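Local coordinates for 6-phosphogluconate dehydrogenase, NAD-binding (Geobacter metallireducens, PDB 3PEF), which probably reduces succinic semialdehyde to gamma-hydroxybutyrate with NADPH as cofactor, as a member of the beta-hydroxyacid dehydrogenase family, at residues G80-E83 with G84-E87. The protein carries 2 engineered substitutions. Sequence-based numbering, arbitrary orientation.
Sequences GVLE and GIGE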
ATOM      1  N   GLY A  80     -37.747  -7.864 -16.317  1.00 28.10           N
ATOM      2  CA  GLY A  80     -37.187  -7.597 -15.006  1.00 27.88           C
ATOM      3  C   GLY A  80     -38.204  -7.253 -13.939  1.00 26.72           C
ATOM      4  O   GLY A  80     -39.407  -7.191 -14.200  1.00 25.72           O
ATOM      5  N   VAL A  81     -37.705  -7.022 -12.728  1.00 24.99           N
ATOM      6  CA  VAL A  81     -38.550  -6.727 -11.586  1.00 25.79           C
ATOM      7  C   VAL A  81     -39.491  -5.546 -11.868  1.00 28.37           C
ATOM      8  O   VAL A  81     -40.674  -5.599 -11.554  1.00 29.54           O
ATOM      9  CB  VAL A  81     -37.698  -6.462 -10.334  1.00 24.04           C
ATOM     10  CG1 VAL A  81     -38.546  -5.836  -9.201  1.00 23.38           C
ATOM     11  CG2 VAL A  81     -37.045  -7.760  -9.876  1.00 22.33           C
ATOM     12  N   LEU A  82     -38.962  -4.495 -12.479  1.00 26.91           N
ATOM     13  CA  LEU A  82     -39.744  -3.284 -12.751  1.00 31.26           C
ATOM     14  C   LEU A  82     -40.942  -3.552 -13.681  1.00 32.44           C
ATOM     15  O   LEU A  82     -41.987  -2.922 -13.556  1.00 35.13           O
ATOM     16  CB  LEU A  82     -38.836  -2.198 -13.344  1.00 33.69           C
ATOM     17  CG  LEU A  82     -38.565  -0.923 -12.529  1.00 38.06           C
ATOM     18  CD1 LEU A  82     -38.605  -1.158 -11.031  1.00 22.41           C
ATOM     19  CD2 LEU A  82     -37.267  -0.242 -12.946  1.00 30.65           C
ATOM     20  N   GLU A  83     -40.795  -4.493 -14.603  1.00 30.54           N
ATOM     21  CA  GLU A  83     -41.906  -4.859 -15.482  1.00 30.84           C
ATOM     22  C   GLU A  83     -43.067  -5.519 -14.730  1.00 33.73           C
ATOM     23  O   GLU A  83     -44.198  -5.556 -15.219  1.00 37.33           O
ATOM     24  CB  GLU A  83     -41.422  -5.789 -16.597  1.00 40.85           C
ATOM     25  CG  GLU A  83     -40.539  -5.130 -17.652  1.00 52.21           C
ATOM     26  CD  GLU A  83     -40.326  -6.015 -18.883  1.00 66.29           C
ATOM     27  OE1 GLU A  83     -41.018  -7.051 -19.013  1.00 71.70           O
ATOM     28  OE2 GLU A  83     -39.471  -5.671 -19.727  1.00 69.14           O
ATOM     29  N   GLY A  84     -42.795  -6.031 -13.534  1.00 30.64           N
ATOM     30  CA  GLY A  84     -43.771  -6.850 -12.839  1.00 24.92           C
ATOM     31  C   GLY A  84     -44.273  -6.337 -11.500  1.00 28.24           C
ATOM     32  O   GLY A  84     -45.331  -6.761 -11.032  1.00 31.25           O
ATOM     33  N   ILE A  85     -43.519  -5.446 -10.866  1.00 22.96           N
ATOM     34  CA  ILE A  85     -43.899  -4.981  -9.534  1.00 24.64           C
ATOM     35  C   ILE A  85     -44.986  -3.900  -9.600  1.00 36.42           C
ATOM     36  O   ILE A  85     -45.139  -3.216 -10.614  1.00 35.72           O
ATOM     37  CB  ILE A  85     -42.672  -4.464  -8.733  1.00 40.66           C
ATOM     38  CG1 ILE A  85     -42.978  -4.427  -7.230  1.00 44.45           C
ATOM     39  CG2 ILE A  85     -42.208  -3.100  -9.253  1.00 30.98           C
ATOM     40  CD1 ILE A  85     -41.960  -5.164  -6.357  1.00 37.05           C
ATOM     41  N   GLY A  86     -45.737  -3.756  -8.511  1.00 40.01           N
ATOM     42  CA  GLY A  86     -46.792  -2.761  -8.429  1.00 36.61           C
ATOM     43  C   GLY A  86     -47.805  -3.070  -7.339  1.00 39.70           C
ATOM     44  O   GLY A  86     -47.704  -4.092  -6.644  1.00 34.96           O
ATOM     45  N   GLU A  87     -48.778  -2.177  -7.178  1.00 40.81           N
ATOM     46  CA  GLU A  87     -49.859  -2.386  -6.223  1.00 44.45           C
ATOM     47  C   GLU A  87     -49.345  -2.736  -4.824  1.00 40.53           C
ATOM     48  O   GLU A  87     -49.960  -3.525  -4.099  1.00 37.34           O
ATOM     49  CB  GLU A  87     -50.792  -3.489  -6.722  1.00 52.00           C
ATOM     50  CG  GLU A  87     -51.209  -3.343  -8.177  1.00 62.47           C
ATOM     51  CD  GLU A  87     -52.022  -4.531  -8.659  1.00 72.02           C
ATOM     52  OE1 GLU A  87     -51.488  -5.343  -9.449  1.00 75.83           O
ATOM     53  OE2 GLU A  87     -53.191  -4.660  -8.236  1.00 77.05           O
TER
HETATM   54  O   HOH W   1     -44.694  -2.966 -13.210  1.00 44.45           O
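Val81 O accepts two backbone N-H groups, from Gly84 and from Ile85. From Gly84 N, 2.9 Å from Val81 O, the hydrogen bond spans three residues, and the donor stands 55° out of the carbonyl plane. Ile85 N, also 2.9 Å from Val81 O, spans four and approaches almost straight ahead of the carbonyl, with a C=O...N angle of 174°. One residue earlier, Glu83 N makes a weak hydrogen bond to Gly80 O. A water continues the polar link by donating to Leu82 O at 2.7 Å and to Ile85 O at 2.6 Å, so it links these two carbonyls across the turn.

Apolar contact is looser. Val81 CG1 lies 4.4 Å from Ile85 CB, and Leu82 CD1 lies 4.5 Å from Ile85 CG2. With CG1 of Ile85 anti to the backbone N (chi1 -161°), its CG2 branch is the one set 3.7 Å from Val81 O. Val55 of helix 54-57 touches both Val81 and Ile85, while Leu82 packs on helices 68-76 and 99-111.

The exposed Glu83 accepts a hydrogen bond at OE2 from His79 N, outside the two segments. With two N-H donors sharing one carbonyl, a water joining two others and only loose apolar contacts, the turn appears to be held mainly by backbone polar groups before the chain runs on to strand 90-93 of the Rossmann-type domain.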